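Long-range contact in LanC-like protein GCR2 (Arabidopsis thaliana, PDB 3T33), which may play a role in abscisic acid signalling and carries a zinc ion in a helical fold related to bacterial lantibiotic cyclases: residues Y168-L182 with I193-R207. Sequence-based numbering, arbitrary orientation.
Sequences YELLYGRAGYLWACL and ISSERMRSVVEEIFR
L178 reaches across from helix 174-182 as a knob into a hole formed by M198, V201, V202 and I205 of helix 195-207. The two helices form an antiparallel hairpin; their axes come within 10.1 Å, at 154°, within the all-helical LanC-like fold and away from its zinc site. A branched leucine suits the knob: with CG anti to the backbone N (chi1 172°), L178 turns CD1 to M198 CB and CD2 to V202 CG2, the latter pair 3.9 Å apart. V201, V202 and I205 give the hole beta-branched walls, and M198 closes it with an unbranched chain.

The apolar seam continues both ways. Near I193, the flexible thioether of M198 runs along C181, its CG 3.7 Å from C181 CB, and the small thiol admits I193 CG2 beside it. V201 divides its methyls, CG1 against the aliphatic start of R174 and CG2 at the edge of the Y177 ring. Helix 236-244 packs against L178 and I205, and F157 of helix 147-158 against C181 and I193.

Polar groups gather at the other end. R174, its chain bent at chi3, lays one guanidinium face over E204 CG; its NH2 is 4.0 Å from E204 OE2, a charge attraction without a directed N-H. R207 forms a side-on salt bridge with E204, NE bonded to OE1 and NH2 to OE2, which probably favours the ionised carboxylate and limits its rotation. Y168, long enough to reach that carboxylate from the other segment, meets I205 CG1 with the CD1 edge of its ring and donates from OH to E204 OE2 at 2.6 Å, meeting that oxygen on its anti side, 16° out of the carboxylate plane.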
ATOM      1  N   TYR A 168       8.387  14.893  -7.562  1.00 36.91           N
ATOM      2  CA  TYR A 168       7.099  14.452  -8.151  1.00 36.17           C
ATOM      3  C   TYR A 168       6.539  13.130  -7.608  1.00 34.63           C
ATOM      4  O   TYR A 168       5.397  12.785  -7.892  1.00 34.75           O
ATOM      5  CB  TYR A 168       7.182  14.401  -9.699  1.00 36.72           C
ATOM      6  CG  TYR A 168       7.489  15.781 -10.206  1.00 38.99           C
ATOM      7  CD1 TYR A 168       6.459  16.651 -10.514  1.00 39.20           C
ATOM      8  CD2 TYR A 168       8.803  16.257 -10.252  1.00 39.11           C
ATOM      9  CE1 TYR A 168       6.699  17.922 -10.910  1.00 39.11           C
ATOM     10  CE2 TYR A 168       9.053  17.594 -10.617  1.00 42.13           C
ATOM     11  CZ  TYR A 168       7.987  18.407 -10.948  1.00 39.90           C
ATOM     12  OH  TYR A 168       8.155  19.716 -11.350  1.00 41.24           O
ATOM     13  N   GLU A 169       7.350  12.415  -6.856  1.00 32.12           N
ATOM     14  CA  GLU A 169       7.061  11.081  -6.521  1.00 32.78           C
ATOM     15  C   GLU A 169       6.104  10.973  -5.288  1.00 32.25           C
ATOM     16  O   GLU A 169       5.519  11.979  -4.842  1.00 31.53           O
ATOM     17  CB  GLU A 169       8.372  10.274  -6.388  1.00 32.36           C
ATOM     18  CG  GLU A 169       9.444  10.897  -5.553  1.00 33.34           C
ATOM     19  CD  GLU A 169       9.016  11.083  -4.088  1.00 37.78           C
ATOM     20  OE1 GLU A 169       8.295  12.055  -3.821  1.00 37.47           O
ATOM     21  OE2 GLU A 169       9.402  10.269  -3.225  1.00 33.88           O
ATOM     22  N   LEU A 170       5.930   9.764  -4.759  1.00 31.81           N
ATOM     23  CA  LEU A 170       4.784   9.521  -3.842  1.00 31.32           C
ATOM     24  C   LEU A 170       5.170   9.814  -2.449  1.00 29.74           C
ATOM     25  O   LEU A 170       4.364  10.284  -1.710  1.00 30.80           O
ATOM     26  CB  LEU A 170       4.277   8.056  -3.881  1.00 30.73           C
ATOM     27  CG  LEU A 170       2.796   7.616  -3.900  1.00 30.49           C
ATOM     28  CD1 LEU A 170       2.603   6.324  -3.057  1.00 25.96           C
ATOM     29  CD2 LEU A 170       1.817   8.630  -3.549  1.00 26.52           C
ATOM     30  N   LEU A 171       6.370   9.464  -2.046  1.00 30.33           N
ATOM     31  CA  LEU A 171       6.737   9.660  -0.645  1.00 31.67           C
ATOM     32  C   LEU A 171       6.977  11.122  -0.240  1.00 32.81           C
ATOM     33  O   LEU A 171       6.581  11.534   0.870  1.00 33.63           O
ATOM     34  CB  LEU A 171       7.880   8.736  -0.261  1.00 32.03           C
ATOM     35  CG  LEU A 171       7.435   7.434   0.413  1.00 33.38           C
ATOM     36  CD1 LEU A 171       6.389   6.712  -0.340  1.00 35.61           C
ATOM     37  CD2 LEU A 171       8.556   6.500   0.750  1.00 37.64           C
ATOM     38  N   TYR A 172       7.512  11.936  -1.160  1.00 32.96           N
ATOM     39  CA  TYR A 172       7.913  13.362  -0.824  1.00 33.39           C
ATOM     40  C   TYR A 172       7.369  14.436  -1.769  1.00 33.20           C
ATOM     41  O   TYR A 172       7.271  15.593  -1.401  1.00 34.10           O
ATOM     42  CB  TYR A 172       9.435  13.496  -0.597  1.00 31.96           C
ATOM     43  CG  TYR A 172       9.945  12.605   0.550  1.00 32.86           C
ATOM     44  CD1 TYR A 172       9.543  12.820   1.890  1.00 33.18           C
ATOM     45  CD2 TYR A 172      10.797  11.541   0.304  1.00 36.02           C
ATOM     46  CE1 TYR A 172       9.994  12.009   2.915  1.00 32.89           C
ATOM     47  CE2 TYR A 172      11.250  10.717   1.341  1.00 32.61           C
ATOM     48  CZ  TYR A 172      10.843  10.954   2.620  1.00 32.79           C
ATOM     49  OH  TYR A 172      11.293  10.126   3.617  1.00 34.75           O
ATOM     50  N   GLY A 173       6.871  14.008  -2.913  1.00 33.31           N
ATOM     51  CA  GLY A 173       6.459  14.880  -3.964  1.00 33.33           C
ATOM     52  C   GLY A 173       4.995  15.071  -4.168  1.00 34.01           C
ATOM     53  O   GLY A 173       4.149  14.741  -3.340  1.00 34.76           O
ATOM     54  N   ARG A 174       4.721  15.669  -5.298  1.00 33.47           N
ATOM     55  CA  ARG A 174       3.415  16.069  -5.685  1.00 34.54           C
ATOM     56  C   ARG A 174       2.436  14.889  -5.846  1.00 32.46           C
ATOM     57  O   ARG A 174       1.295  15.043  -5.526  1.00 33.03           O
ATOM     58  CB  ARG A 174       3.504  16.888  -7.021  1.00 34.79           C
ATOM     59  CG  ARG A 174       3.724  18.421  -6.820  1.00 40.41           C
ATOM     60  CD  ARG A 174       3.937  19.188  -8.182  1.00 45.22           C
ATOM     61  NE  ARG A 174       5.358  19.383  -8.425  1.00 49.10           N
ATOM     62  CZ  ARG A 174       6.038  20.460  -8.065  1.00 48.49           C
ATOM     63  NH1 ARG A 174       5.426  21.466  -7.488  1.00 47.16           N
ATOM     64  NH2 ARG A 174       7.338  20.497  -8.259  1.00 51.28           N
ATOM     65  N   ALA A 175       2.847  13.751  -6.399  1.00 31.49           N
ATOM     66  CA  ALA A 175       1.913  12.626  -6.516  1.00 31.65           C
ATOM     67  C   ALA A 175       1.378  12.309  -5.091  1.00 31.00           C
ATOM     68  O   ALA A 175       0.174  12.140  -4.902  1.00 32.09           O
ATOM     69  CB  ALA A 175       2.591  11.393  -7.155  1.00 30.53           C
ATOM     70  N   GLY A 176       2.276  12.351  -4.112  1.00 30.41           N
ATOM     71  CA  GLY A 176       1.982  12.184  -2.696  1.00 29.97           C
ATOM     72  C   GLY A 176       0.989  13.140  -2.057  1.00 29.95           C
ATOM     73  O   GLY A 176       0.127  12.724  -1.261  1.00 29.56           O
ATOM     74  N   TYR A 177       1.100  14.430  -2.371  1.00 30.41           N
ATOM     75  CA  TYR A 177       0.153  15.376  -1.838  1.00 28.48           C
ATOM     76  C   TYR A 177      -1.184  15.136  -2.566  1.00 29.73           C
ATOM     77  O   TYR A 177      -2.275  15.211  -1.996  1.00 31.00           O
ATOM     78  CB  TYR A 177       0.688  16.783  -2.102  1.00 28.57           C
ATOM     79  CG  TYR A 177      -0.397  17.810  -2.021  1.00 25.22           C
ATOM     80  CD1 TYR A 177      -0.821  18.303  -0.779  1.00 25.64           C
ATOM     81  CD2 TYR A 177      -1.004  18.286  -3.144  1.00 24.73           C
ATOM     82  CE1 TYR A 177      -1.844  19.244  -0.681  1.00 27.42           C
ATOM     83  CE2 TYR A 177      -2.076  19.279  -3.051  1.00 24.91           C
ATOM     84  CZ  TYR A 177      -2.465  19.736  -1.819  1.00 24.82           C
ATOM     85  OH  TYR A 177      -3.520  20.632  -1.673  1.00 24.12           O
ATOM     86  N   LEU A 178      -1.097  14.911  -3.865  1.00 29.21           N
ATOM     87  CA  LEU A 178      -2.287  14.763  -4.704  1.00 29.50           C
ATOM     88  C   LEU A 178      -3.063  13.492  -4.285  1.00 29.30           C
ATOM     89  O   LEU A 178      -4.299  13.509  -4.209  1.00 28.16           O
ATOM     90  CB  LEU A 178      -1.848  14.607  -6.160  1.00 28.98           C
ATOM     91  CG  LEU A 178      -2.923  14.239  -7.192  1.00 29.23           C
ATOM     92  CD1 LEU A 178      -4.070  15.299  -7.150  1.00 28.74           C
ATOM     93  CD2 LEU A 178      -2.301  14.125  -8.576  1.00 26.96           C
ATOM     94  N   TRP A 179      -2.319  12.408  -4.017  1.00 28.83           N
ATOM     95  CA  TRP A 179      -2.919  11.214  -3.402  1.00 29.47           C
ATOM     96  C   TRP A 179      -3.822  11.535  -2.147  1.00 28.22           C
ATOM     97  O   TRP A 179      -4.967  11.088  -2.102  1.00 27.34           O
ATOM     98  CB  TRP A 179      -1.846  10.136  -3.110  1.00 29.00           C
ATOM     99  CG  TRP A 179      -2.443   8.706  -2.925  1.00 33.38           C
ATOM    100  CD1 TRP A 179      -2.410   7.663  -3.835  1.00 30.84           C
ATOM    101  CD2 TRP A 179      -3.174   8.206  -1.773  1.00 29.05           C
ATOM    102  NE1 TRP A 179      -3.035   6.558  -3.315  1.00 29.43           N
ATOM    103  CE2 TRP A 179      -3.532   6.861  -2.062  1.00 32.24           C
ATOM    104  CE3 TRP A 179      -3.537   8.762  -0.526  1.00 27.10           C
ATOM    105  CZ2 TRP A 179      -4.260   6.029  -1.123  1.00 26.73           C
ATOM    106  CZ3 TRP A 179      -4.246   7.947   0.424  1.00 25.72           C
ATOM    107  CH2 TRP A 179      -4.589   6.573   0.097  1.00 25.77           C
ATOM    108  N   ALA A 180      -3.331  12.374  -1.227  1.00 27.65           N
ATOM    109  CA  ALA A 180      -4.070  12.782  -0.023  1.00 27.51           C
ATOM    110  C   ALA A 180      -5.355  13.492  -0.337  1.00 28.42           C
ATOM    111  O   ALA A 180      -6.363  13.319   0.388  1.00 28.92           O
ATOM    112  CB  ALA A 180      -3.213  13.692   0.878  1.00 25.27           C
ATOM    113  N   CYS A 181      -5.291  14.376  -1.341  1.00 27.91           N
ATOM    114  CA  CYS A 181      -6.455  15.090  -1.798  1.00 28.18           C
ATOM    115  C   CYS A 181      -7.477  14.057  -2.286  1.00 27.01           C
ATOM    116  O   CYS A 181      -8.596  14.146  -1.924  1.00 24.59           O
ATOM    117  CB  CYS A 181      -6.126  16.039  -2.979  1.00 26.58           C
ATOM    118  SG  CYS A 181      -4.897  17.341  -2.578  1.00 31.26           S
ATOM    119  N   LEU A 182      -7.084  13.181  -3.222  1.00 27.84           N
ATOM    120  CA  LEU A 182      -8.002  12.153  -3.749  1.00 28.52           C
ATOM    121  C   LEU A 182      -8.591  11.336  -2.607  1.00 28.34           C
ATOM    122  O   LEU A 182      -9.752  11.170  -2.532  1.00 29.20           O
ATOM    123  CB  LEU A 182      -7.281  11.275  -4.717  1.00 28.80           C
ATOM    124  CG  LEU A 182      -6.818  12.021  -5.982  1.00 31.62           C
ATOM    125  CD1 LEU A 182      -5.818  11.220  -6.756  1.00 29.83           C
ATOM    126  CD2 LEU A 182      -8.055  12.441  -6.869  1.00 30.66           C
ATOM    127  N   ILE A 193     -11.251  19.294  -0.904  1.00 36.46           N
ATOM    128  CA  ILE A 193     -10.136  19.936  -1.553  1.00 35.42           C
ATOM    129  C   ILE A 193     -10.573  20.335  -2.972  1.00 34.93           C
ATOM    130  O   ILE A 193     -11.278  19.596  -3.666  1.00 34.40           O
ATOM    131  CB  ILE A 193      -8.895  19.050  -1.675  1.00 34.38           C
ATOM    132  CG1 ILE A 193      -8.528  18.391  -0.355  1.00 35.02           C
ATOM    133  CG2 ILE A 193      -7.673  19.939  -2.165  1.00 35.71           C
ATOM    134  CD1 ILE A 193      -8.363  19.344   0.751  1.00 38.04           C
ATOM    135  N   SER A 194     -10.073  21.482  -3.416  1.00 33.17           N
ATOM    136  CA  SER A 194     -10.629  22.128  -4.587  1.00 31.76           C
ATOM    137  C   SER A 194     -10.205  21.367  -5.801  1.00 29.66           C
ATOM    138  O   SER A 194      -9.028  21.040  -5.913  1.00 29.36           O
ATOM    139  CB  SER A 194     -10.121  23.586  -4.677  1.00 30.82           C
ATOM    140  OG  SER A 194     -10.438  24.117  -5.963  1.00 32.40           O
ATOM    141  N   SER A 195     -11.137  21.081  -6.709  1.00 29.07           N
ATOM    142  CA  SER A 195     -10.774  20.406  -7.954  0.50 29.91           C
ATOM    143  C   SER A 195      -9.753  21.223  -8.797  1.00 30.34           C
ATOM    144  O   SER A 195      -8.810  20.641  -9.370  1.00 31.12           O
ATOM    145  CB  SER A 195     -12.035  20.082  -8.733  0.50 30.31           C
ATOM    146  OG  SER A 195     -11.765  19.298  -9.855  0.50 30.87           O
ATOM    147  N   GLU A 196      -9.869  22.559  -8.821  1.00 30.76           N
ATOM    148  CA  GLU A 196      -8.827  23.425  -9.510  1.00 30.44           C
ATOM    149  C   GLU A 196      -7.417  23.289  -8.949  1.00 30.49           C
ATOM    150  O   GLU A 196      -6.397  23.234  -9.710  1.00 30.85           O
ATOM    151  CB  GLU A 196      -9.265  24.876  -9.591  1.00 31.22           C
ATOM    152  CG  GLU A 196      -8.271  25.866 -10.321  1.00 31.05           C
ATOM    153  CD  GLU A 196      -7.216  26.336  -9.376  1.00 31.14           C
ATOM    154  OE1 GLU A 196      -7.528  26.360  -8.179  1.00 26.26           O
ATOM    155  OE2 GLU A 196      -6.053  26.567  -9.800  1.00 33.96           O
ATOM    156  N   ARG A 197      -7.336  23.152  -7.630  1.00 30.74           N
ATOM    157  CA  ARG A 197      -6.068  22.892  -6.961  1.00 29.77           C
ATOM    158  C   ARG A 197      -5.479  21.533  -7.351  1.00 30.72           C
ATOM    159  O   ARG A 197      -4.278  21.420  -7.594  1.00 31.29           O
ATOM    160  CB  ARG A 197      -6.236  22.976  -5.443  1.00 29.68           C
ATOM    161  CG  ARG A 197      -6.351  24.394  -4.908  1.00 33.29           C
ATOM    162  CD  ARG A 197      -5.741  25.399  -5.871  1.00 33.94           C
ATOM    163  NE  ARG A 197      -4.316  25.595  -5.625  1.00 32.98           N
ATOM    164  CZ  ARG A 197      -3.431  25.910  -6.566  1.00 31.42           C
ATOM    165  NH1 ARG A 197      -3.824  26.064  -7.823  1.00 29.02           N
ATOM    166  NH2 ARG A 197      -2.153  26.070  -6.251  1.00 29.45           N
ATOM    167  N   MET A 198      -6.323  20.504  -7.406  1.00 31.60           N
ATOM    168  CA  MET A 198      -5.853  19.143  -7.737  1.00 31.72           C
ATOM    169  C   MET A 198      -5.485  19.082  -9.217  1.00 31.48           C
ATOM    170  O   MET A 198      -4.445  18.537  -9.595  1.00 30.90           O
ATOM    171  CB  MET A 198      -6.909  18.068  -7.366  1.00 31.73           C
ATOM    172  CG  MET A 198      -7.296  18.026  -5.884  1.00 32.31           C
ATOM    173  SD  MET A 198      -8.783  16.996  -5.668  1.00 44.55           S
ATOM    174  CE  MET A 198      -8.103  15.403  -6.070  1.00 32.39           C
ATOM    175  N   ARG A 199      -6.336  19.633 -10.064  1.00 32.14           N
ATOM    176  CA  ARG A 199      -6.010  19.723 -11.504  1.00 33.84           C
ATOM    177  C   ARG A 199      -4.679  20.465 -11.763  1.00 35.00           C
ATOM    178  O   ARG A 199      -3.835  20.021 -12.563  1.00 35.59           O
ATOM    179  CB  ARG A 199      -7.166  20.362 -12.244  1.00 33.90           C
ATOM    180  CG  ARG A 199      -6.961  20.459 -13.768  1.00 38.34           C
ATOM    181  CD  ARG A 199      -6.679  19.094 -14.425  1.00 38.95           C
ATOM    182  NE  ARG A 199      -6.211  19.293 -15.781  1.00 42.49           N
ATOM    183  CZ  ARG A 199      -5.871  18.351 -16.641  1.00 44.95           C
ATOM    184  NH1 ARG A 199      -5.955  17.051 -16.325  1.00 43.51           N
ATOM    185  NH2 ARG A 199      -5.452  18.733 -17.850  1.00 44.75           N
ATOM    186  N   SER A 200      -4.415  21.520 -10.993  1.00 35.92           N
ATOM    187  CA  SER A 200      -3.177  22.258 -11.204  1.00 37.59           C
ATOM    188  C   SER A 200      -1.980  21.408 -10.883  1.00 36.59           C
ATOM    189  O   SER A 200      -0.954  21.500 -11.533  1.00 36.67           O
ATOM    190  CB  SER A 200      -3.147  23.533 -10.351  1.00 39.06           C
ATOM    191  OG  SER A 200      -1.835  23.602  -9.804  1.00 43.80           O
ATOM    192  N   VAL A 201      -2.093  20.561  -9.860  1.00 37.06           N
ATOM    193  CA  VAL A 201      -0.953  19.680  -9.500  1.00 35.20           C
ATOM    194  C   VAL A 201      -0.734  18.643 -10.595  1.00 35.04           C
ATOM    195  O   VAL A 201       0.400  18.314 -10.945  1.00 35.23           O
ATOM    196  CB  VAL A 201      -1.140  19.035  -8.065  1.00 35.81           C
ATOM    197  CG1 VAL A 201      -0.000  18.149  -7.665  1.00 32.17           C
ATOM    198  CG2 VAL A 201      -1.326  20.115  -7.060  1.00 33.44           C
ATOM    199  N   VAL A 202      -1.838  18.173 -11.169  1.00 35.03           N
ATOM    200  CA  VAL A 202      -1.798  17.236 -12.288  1.00 34.82           C
ATOM    201  C   VAL A 202      -1.040  17.875 -13.500  1.00 36.06           C
ATOM    202  O   VAL A 202      -0.139  17.252 -14.089  1.00 35.68           O
ATOM    203  CB  VAL A 202      -3.257  16.779 -12.718  1.00 34.79           C
ATOM    204  CG1 VAL A 202      -3.221  16.054 -14.096  1.00 33.59           C
ATOM    205  CG2 VAL A 202      -3.894  15.865 -11.629  1.00 31.23           C
ATOM    206  N   GLU A 203      -1.413  19.104 -13.865  1.00 35.81           N
ATOM    207  CA  GLU A 203      -0.777  19.753 -15.017  1.00 36.70           C
ATOM    208  C   GLU A 203       0.716  19.976 -14.787  1.00 35.96           C
ATOM    209  O   GLU A 203       1.530  19.668 -15.660  1.00 36.59           O
ATOM    210  CB  GLU A 203      -1.515  21.021 -15.397  1.00 38.14           C
ATOM    211  CG  GLU A 203      -2.905  20.736 -15.939  1.00 38.56           C
ATOM    212  CD  GLU A 203      -3.716  21.980 -16.030  1.00 41.80           C
ATOM    213  OE1 GLU A 203      -3.148  23.023 -15.653  1.00 44.41           O
ATOM    214  OE2 GLU A 203      -4.908  21.927 -16.466  1.00 42.57           O
ATOM    215  N   GLU A 204       1.100  20.316 -13.568  1.00 36.69           N
ATOM    216  CA  GLU A 204       2.530  20.412 -13.261  1.00 36.55           C
ATOM    217  C   GLU A 204       3.186  19.084 -13.359  1.00 37.49           C
ATOM    218  O   GLU A 204       4.365  18.988 -13.711  1.00 38.94           O
ATOM    219  CB  GLU A 204       2.787  21.034 -11.900  1.00 35.83           C
ATOM    220  CG  GLU A 204       4.242  20.999 -11.396  1.00 40.07           C
ATOM    221  CD  GLU A 204       5.319  21.806 -12.266  1.00 47.23           C
ATOM    222  OE1 GLU A 204       4.945  22.679 -13.083  1.00 46.03           O
ATOM    223  OE2 GLU A 204       6.550  21.560 -12.086  1.00 46.56           O
ATOM    224  N   ILE A 205       2.456  18.027 -12.997  1.00 38.29           N
ATOM    225  CA  ILE A 205       3.029  16.703 -13.145  1.00 37.16           C
ATOM    226  C   ILE A 205       3.247  16.369 -14.639  1.00 37.64           C
ATOM    227  O   ILE A 205       4.279  15.818 -14.984  1.00 36.38           O
ATOM    228  CB  ILE A 205       2.257  15.584 -12.298  1.00 37.94           C
ATOM    229  CG1 ILE A 205       2.539  15.755 -10.773  1.00 37.40           C
ATOM    230  CG2 ILE A 205       2.720  14.185 -12.707  1.00 32.33           C
ATOM    231  CD1 ILE A 205       1.570  15.093  -9.817  1.00 32.52           C
ATOM    232  N   PHE A 206       2.267  16.637 -15.508  1.00 39.39           N
ATOM    233  CA  PHE A 206       2.444  16.298 -16.947  1.00 41.48           C
ATOM    234  C   PHE A 206       3.498  17.209 -17.586  1.00 43.07           C
ATOM    235  O   PHE A 206       4.396  16.730 -18.275  1.00 43.40           O
ATOM    236  CB  PHE A 206       1.143  16.367 -17.720  1.00 41.66           C
ATOM    237  CG  PHE A 206       0.318  15.142 -17.567  1.00 43.05           C
ATOM    238  CD1 PHE A 206       0.671  13.974 -18.230  1.00 42.45           C
ATOM    239  CD2 PHE A 206      -0.789  15.136 -16.732  1.00 42.21           C
ATOM    240  CE1 PHE A 206      -0.068  12.820 -18.072  1.00 42.23           C
ATOM    241  CE2 PHE A 206      -1.539  13.987 -16.571  1.00 43.91           C
ATOM    242  CZ  PHE A 206      -1.168  12.812 -17.253  1.00 43.53           C
ATOM    243  N   ARG A 207       3.418  18.508 -17.287  1.00 44.98           N
ATOM    244  CA  ARG A 207       4.456  19.466 -17.725  1.00 45.82           C
ATOM    245  C   ARG A 207       5.893  18.983 -17.446  1.00 46.15           C
ATOM    246  O   ARG A 207       6.678  18.839 -18.383  1.00 46.53           O
ATOM    247  CB  ARG A 207       4.189  20.862 -17.165  1.00 44.80           C
ATOM    248  CG  ARG A 207       5.073  21.921 -17.827  1.00 46.76           C
ATOM    249  CD  ARG A 207       5.334  23.182 -16.949  1.00 46.05           C
ATOM    250  NE  ARG A 207       6.206  22.908 -15.802  1.00 42.33           N
ATOM    251  CZ  ARG A 207       7.467  22.470 -15.863  1.00 44.72           C
ATOM    252  NH1 ARG A 207       8.048  22.221 -17.037  1.00 40.99           N
ATOM    253  NH2 ARG A 207       8.160  22.270 -14.715  1.00 44.61           N
TER